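Long-range contact in malic enzyme (Entamoeba histolytica, PDB 3NV9), which probably catalyses the oxidative decarboxylation of malate to pyruvate and carbon dioxide with NADP as electron acceptor: residues A389-F393 against G412-E417. Numbering follows the deposited sequence.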
loop_
_atom_site.group_PDB
_atom_site.type_symbol
_atom_site.label_atom_id
_atom_site.label_comp_id
_atom_site.label_asym_id
_atom_site.label_seq_id
_atom_site.Cartn_x
_atom_site.Cartn_y
_atom_site.Cartn_z
ATOM N N ALA A 389 -21.077 -21.593 -1.872
ATOM C CA ALA A 389 -20.178 -21.705 -3.018
ATOM C C ALA A 389 -18.954 -22.538 -2.665
ATOM O O ALA A 389 -18.515 -23.386 -3.469
ATOM C CB ALA A 389 -19.746 -20.321 -3.492
ATOM N N LEU A 390 -18.387 -22.294 -1.466
ATOM C CA LEU A 390 -17.160 -22.996 -1.026
ATOM C C LEU A 390 -17.459 -24.464 -0.761
ATOM O O LEU A 390 -16.704 -25.365 -1.154
ATOM C CB LEU A 390 -16.530 -22.337 0.237
ATOM C CG LEU A 390 -15.303 -23.024 0.823
ATOM C CD1 LEU A 390 -14.246 -23.271 -0.221
ATOM C CD2 LEU A 390 -14.683 -22.191 1.975
ATOM N N ALA A 391 -18.542 -24.695 -0.042
ATOM C CA ALA A 391 -18.953 -26.037 0.300
ATOM C C ALA A 391 -19.348 -26.816 -0.963
ATOM O O ALA A 391 -18.946 -27.941 -1.116
ATOM C CB ALA A 391 -20.105 -25.965 1.234
ATOM N N GLU A 392 -20.130 -26.214 -1.864
ATOM C CA GLU A 392 -20.548 -26.915 -3.110
ATOM C C GLU A 392 -19.352 -27.182 -4.048
ATOM O O GLU A 392 -19.252 -28.242 -4.613
ATOM C CB GLU A 392 -21.634 -26.143 -3.846
ATOM C CG GLU A 392 -22.849 -25.809 -3.009
ATOM C CD GLU A 392 -23.804 -24.804 -3.690
ATOM O OE1 GLU A 392 -23.457 -24.253 -4.769
ATOM O OE2 GLU A 392 -24.899 -24.561 -3.138
ATOM N N PHE A 393 -18.422 -26.225 -4.158
ATOM C CA PHE A 393 -17.217 -26.439 -4.959
ATOM C C PHE A 393 -16.507 -27.677 -4.454
ATOM O O PHE A 393 -16.085 -28.550 -5.256
ATOM C CB PHE A 393 -16.245 -25.251 -4.892
ATOM C CG PHE A 393 -14.996 -25.462 -5.689
ATOM C CD1 PHE A 393 -14.905 -24.973 -6.970
ATOM C CD2 PHE A 393 -13.924 -26.186 -5.163
ATOM C CE1 PHE A 393 -13.757 -25.180 -7.716
ATOM C CE2 PHE A 393 -12.763 -26.405 -5.924
ATOM C CZ PHE A 393 -12.689 -25.910 -7.173
ATOM N N GLY A 412 -10.137 -22.207 -8.452
ATOM C CA GLY A 412 -11.477 -22.050 -9.066
ATOM C C GLY A 412 -12.511 -21.731 -8.003
ATOM O O GLY A 412 -13.589 -21.194 -8.299
ATOM N N ILE A 413 -12.221 -22.075 -6.742
ATOM C CA ILE A 413 -13.138 -21.669 -5.670
ATOM C C ILE A 413 -13.441 -20.194 -5.823
ATOM O O ILE A 413 -14.582 -19.739 -5.603
ATOM C CB ILE A 413 -12.472 -21.855 -4.237
ATOM C CG1 ILE A 413 -12.367 -23.319 -3.832
ATOM C CG2 ILE A 413 -13.237 -21.121 -3.145
ATOM C CD1 ILE A 413 -11.279 -23.556 -2.760
ATOM N N PHE A 414 -12.439 -19.388 -6.159
ATOM C CA PHE A 414 -12.624 -17.977 -5.839
ATOM C C PHE A 414 -13.444 -17.152 -6.833
ATOM O O PHE A 414 -14.173 -16.316 -6.400
ATOM C CB PHE A 414 -11.314 -17.335 -5.429
ATOM C CG PHE A 414 -10.627 -18.106 -4.384
ATOM C CD1 PHE A 414 -11.079 -18.048 -3.080
ATOM C CD2 PHE A 414 -9.608 -18.970 -4.729
ATOM C CE1 PHE A 414 -10.499 -18.870 -2.101
ATOM C CE2 PHE A 414 -8.978 -19.756 -3.771
ATOM C CZ PHE A 414 -9.433 -19.721 -2.439
ATOM N N PRO A 415 -13.351 -17.416 -8.140
ATOM C CA PRO A 415 -14.285 -16.736 -9.047
ATOM C C PRO A 415 -15.700 -17.197 -8.828
ATOM O O PRO A 415 -16.645 -16.423 -9.017
ATOM C CB PRO A 415 -13.763 -17.088 -10.481
ATOM C CG PRO A 415 -12.896 -18.319 -10.253
ATOM C CD PRO A 415 -12.310 -18.173 -8.860
ATOM N N LYS A 416 -15.875 -18.429 -8.380
ATOM C CA LYS A 416 -17.215 -18.874 -8.066
ATOM C C LYS A 416 -17.745 -18.139 -6.792
ATOM O O LYS A 416 -18.892 -17.618 -6.795
ATOM C CB LYS A 416 -17.223 -20.393 -7.928
ATOM C CG LYS A 416 -18.446 -20.986 -7.338
ATOM C CD LYS A 416 -18.166 -22.460 -7.089
ATOM C CE LYS A 416 -19.385 -23.195 -6.459
ATOM N NZ LYS A 416 -20.412 -23.434 -7.574
ATOM N N GLU A 417 -16.939 -18.091 -5.717
ATOM C CA GLU A 417 -17.307 -17.237 -4.552
ATOM C C GLU A 417 -17.643 -15.837 -5.019
ATOM O O GLU A 417 -18.630 -15.291 -4.613
ATOM C CB GLU A 417 -16.235 -17.164 -3.444
ATOM C CG GLU A 417 -16.066 -18.460 -2.705
ATOM C CD GLU A 417 -15.006 -18.426 -1.624
ATOM O OE1 GLU A 417 -14.184 -17.505 -1.606
ATOM O OE2 GLU A 417 -14.997 -19.334 -0.761
HETATM O O HOH W 1 -22.223 -25.495 -6.986
#
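Ile413 lays its CG1 over one face of the Phe393 ring, 3.8 Å from the ring centroid, a CH-pi contact in which the two side chains cross at about a right angle. CG of Phe393 stands anti to the backbone N (chi1 179°), which carries the ring across to Gly412 and Ile413. The ring offers Ile413 a broad apolar face, while Gly412, lacking a side chain, lets CE1 of Phe393 come within 3.7 Å of Gly412 C. Deeper in, CG2 of Ile413 lies 3.8 Å from CD1 of Leu390, which also packs on helix 193-213. Both segments lie in the NAD-binding domain, which has a Rossmann fold, and their helices run roughly antiparallel, local axes 9.4 Å apart at 138°. Small Ala389 lets them approach, its CB 4.1 Å from CA of Glu417. The buried Glu417 side chain lies alongside Leu390, OE2 3.5 Å from CB of Leu390. Lys416 packs closely too: its CD lies at the edge of the Phe393 ring, and its CE is 3.1 Å from O of Ala389. Only at the amino end does the fit slacken. A bend at chi4 (76°) turns NZ toward a water that accepts from it and donates to OE1 of Glu392, 4.2 Å from NZ and beyond a salt bridge.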